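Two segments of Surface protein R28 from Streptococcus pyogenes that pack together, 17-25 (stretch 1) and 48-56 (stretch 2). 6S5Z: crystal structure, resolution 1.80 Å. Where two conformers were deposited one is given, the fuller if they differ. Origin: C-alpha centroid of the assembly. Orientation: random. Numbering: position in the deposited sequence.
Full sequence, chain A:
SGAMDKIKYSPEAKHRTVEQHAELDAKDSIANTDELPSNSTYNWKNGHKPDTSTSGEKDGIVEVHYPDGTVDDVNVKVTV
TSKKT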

# COMPACT_ATOMS: atom_id res chain seq x y z
N THR A 17 5.04 11.12 -4.09
CA THR A 17 5.54 11.74 -5.31
C THR A 17 6.96 11.26 -5.55
O THR A 17 7.83 11.42 -4.69
CB THR A 17 5.51 13.26 -5.21
OG1 THR A 17 4.17 13.68 -4.96
CG2 THR A 17 6.00 13.89 -6.51
N VAL A 18 7.19 10.66 -6.72
CA VAL A 18 8.48 10.05 -7.04
C VAL A 18 8.88 10.42 -8.46
O VAL A 18 8.05 10.84 -9.28
CB VAL A 18 8.46 8.51 -6.89
CG1 VAL A 18 7.96 8.09 -5.51
CG2 VAL A 18 7.63 7.87 -8.02
N GLU A 19 10.16 10.23 -8.76
CA GLU A 19 10.66 10.50 -10.10
C GLU A 19 10.41 9.32 -11.03
O GLU A 19 10.23 8.18 -10.59
CB GLU A 19 12.14 10.82 -10.05
CG GLU A 19 12.47 12.19 -9.47
CD GLU A 19 13.94 12.52 -9.58
OE1 GLU A 19 14.76 11.74 -9.06
OE2 GLU A 19 14.28 13.55 -10.22
N GLN A 20 10.39 9.61 -12.34
CA GLN A 20 10.28 8.55 -13.33
C GLN A 20 11.34 7.49 -13.08
O GLN A 20 12.49 7.81 -12.79
CB GLN A 20 10.45 9.13 -14.74
CG GLN A 20 9.97 8.23 -15.87
CD GLN A 20 10.03 8.96 -17.20
OE1 GLN A 20 10.46 10.11 -17.24
NE2 GLN A 20 9.59 8.31 -18.28
N HIS A 21 10.92 6.23 -13.18
CA HIS A 21 11.73 5.00 -13.04
C HIS A 21 12.03 4.66 -11.58
O HIS A 21 12.73 3.69 -11.31
CB HIS A 21 13.03 5.07 -13.84
CG HIS A 21 12.82 5.35 -15.29
ND1 HIS A 21 12.07 4.53 -16.10
CD2 HIS A 21 13.26 6.36 -16.08
CE1 HIS A 21 12.05 5.02 -17.33
NE2 HIS A 21 12.76 6.13 -17.34
N ALA A 22 11.44 5.38 -10.62
CA ALA A 22 11.66 5.07 -9.22
C ALA A 22 11.14 3.67 -8.87
O ALA A 22 10.22 3.15 -9.50
CB ALA A 22 10.97 6.12 -8.34
N GLU A 23 11.76 3.06 -7.88
CA GLU A 23 11.22 1.85 -7.27
C GLU A 23 10.10 2.22 -6.30
O GLU A 23 10.04 3.34 -5.78
CB GLU A 23 12.32 1.09 -6.53
CG GLU A 23 13.50 0.65 -7.41
CD GLU A 23 13.10 -0.33 -8.49
OE1 GLU A 23 12.21 -1.18 -8.22
OE2 GLU A 23 13.67 -0.27 -9.60
N LEU A 24 9.19 1.28 -6.07
CA LEU A 24 8.06 1.47 -5.17
C LEU A 24 7.93 0.24 -4.29
O LEU A 24 7.53 -0.83 -4.76
CB LEU A 24 6.76 1.69 -5.96
CG LEU A 24 6.65 2.90 -6.87
CD1 LEU A 24 5.34 2.78 -7.63
CD2 LEU A 24 6.70 4.20 -6.05
N ASP A 25 8.30 0.39 -3.02
CA ASP A 25 7.95 -0.58 -2.00
C ASP A 25 6.51 -0.31 -1.58
O ASP A 25 6.15 0.84 -1.29
CB ASP A 25 8.90 -0.47 -0.81
CG ASP A 25 8.77 -1.63 0.17
OD1 ASP A 25 7.65 -2.09 0.47
OD2 ASP A 25 9.82 -2.08 0.68
N HIS A 48 -1.76 -4.19 -9.99
CA HIS A 48 -2.06 -2.88 -9.44
C HIS A 48 -0.84 -2.24 -8.80
O HIS A 48 -0.96 -1.44 -7.86
CB HIS A 48 -3.23 -2.99 -8.46
CG HIS A 48 -4.54 -3.26 -9.15
ND1 HIS A 48 -5.31 -2.26 -9.71
CD2 HIS A 48 -5.20 -4.42 -9.39
CE1 HIS A 48 -6.39 -2.79 -10.25
NE2 HIS A 48 -6.35 -4.09 -10.08
N LYS A 49 0.36 -2.55 -9.32
CA LYS A 49 1.54 -1.76 -8.97
C LYS A 49 1.64 -0.54 -9.87
O LYS A 49 1.55 -0.67 -11.10
CB LYS A 49 2.82 -2.58 -9.08
CG LYS A 49 4.07 -1.76 -8.79
CD LYS A 49 5.32 -2.59 -8.88
CE LYS A 49 6.55 -1.82 -8.43
NZ LYS A 49 7.81 -2.58 -8.70
N PRO A 50 1.77 0.66 -9.30
CA PRO A 50 1.87 1.86 -10.14
C PRO A 50 3.11 1.78 -11.03
O PRO A 50 4.20 1.42 -10.58
CB PRO A 50 1.96 3.00 -9.12
CG PRO A 50 1.27 2.44 -7.87
CD PRO A 50 1.67 0.97 -7.86
N ASP A 51 2.93 2.11 -12.31
CA ASP A 51 4.00 2.03 -13.30
C ASP A 51 4.74 3.37 -13.33
O ASP A 51 4.22 4.36 -13.83
CB ASP A 51 3.41 1.67 -14.66
CG ASP A 51 4.45 1.50 -15.75
OD1 ASP A 51 5.67 1.65 -15.49
OD2 ASP A 51 4.05 1.20 -16.89
N THR A 52 5.96 3.40 -12.80
CA THR A 52 6.72 4.63 -12.78
C THR A 52 7.52 4.87 -14.06
O THR A 52 8.29 5.83 -14.10
CB THR A 52 7.69 4.66 -11.60
OG1 THR A 52 8.65 3.59 -11.76
CG2 THR A 52 6.97 4.51 -10.27
N SER A 53 7.35 4.03 -15.09
CA SER A 53 8.12 4.20 -16.32
C SER A 53 7.66 5.41 -17.13
O SER A 53 8.42 5.91 -17.96
CB SER A 53 8.04 2.95 -17.20
OG SER A 53 6.73 2.77 -17.73
N THR A 54 6.44 5.88 -16.91
CA THR A 54 5.95 7.12 -17.46
C THR A 54 5.52 8.03 -16.32
O THR A 54 5.03 7.56 -15.29
CB THR A 54 4.77 6.89 -18.36
OG1 THR A 54 3.77 6.20 -17.60
CG2 THR A 54 5.19 6.05 -19.54
N SER A 55 5.67 9.33 -16.53
CA SER A 55 5.22 10.30 -15.54
C SER A 55 3.71 10.44 -15.62
O SER A 55 3.08 10.06 -16.61
CB SER A 55 5.91 11.64 -15.75
OG SER A 55 5.65 12.15 -17.04
N GLY A 56 3.13 10.98 -14.55
CA GLY A 56 1.70 11.21 -14.50
C GLY A 56 1.17 10.83 -13.13
O GLY A 56 1.92 10.65 -12.17
O HOH W 1 9.90 -1.24 -7.15

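Three direct hydrogen bonds join the two stretches, all of them close to Thr52 and Ser53. The backbone amide His21 N donates to Thr52 O at 2.8 Å, with a nearly linear angle of 168° at the hydrogen. Thr52 returns the bond through its side chain: in the p rotamer, its hydroxyl OG1 donates to Ala22 O, also at 2.8 Å. Thr52 therefore engages two successive residues of stretch 1, accepting with its carbonyl and donating with its hydroxyl. The third bond comes from the extended side chain of Gln20, whose NE2 donates to Ser53 O at 2.7 Å and 170°. Along the way, Gln20 CA approaches Thr52 O at 3.5 Å in a CA-H...O contact.

These bonds form at a turn, not between paired strands. The strand of stretch 1 ends at Glu19, and a type II beta turn from Glu19 to Ala22, closed by Ala22 N donating to Glu19 O at 3.1 Å, leaves the amide of His21 free to face stretch 2. Here the chains come close, with His21 CA 4.9 Å from Ser53 CA. Stretch 2 has its own local brace, as Asp51 OD1 accepts from both Ser53 N (2.9 Å) and Ser53 OG (2.7 Å). The His21 ring approaches the same region obliquely, its CE1 3.8 Å from Ser53 O.

Apolar packing surrounds the methyl of Thr52. Leu24, buried and directed toward stretch 2, places CD1 3.7 Å from Pro50 CB and 3.6 Å from Thr52 CG2. Thr52 CG2 also lies 4.1 Å from Val18 CG2, so the threonine combines polar and apolar contacts. The fully extended Lys49 reaches a bridging water: NZ donates to it at 2.9 Å, while the water accepts from Leu24 N (2.8 Å) and donates to Glu23 OE1 (2.5 Å).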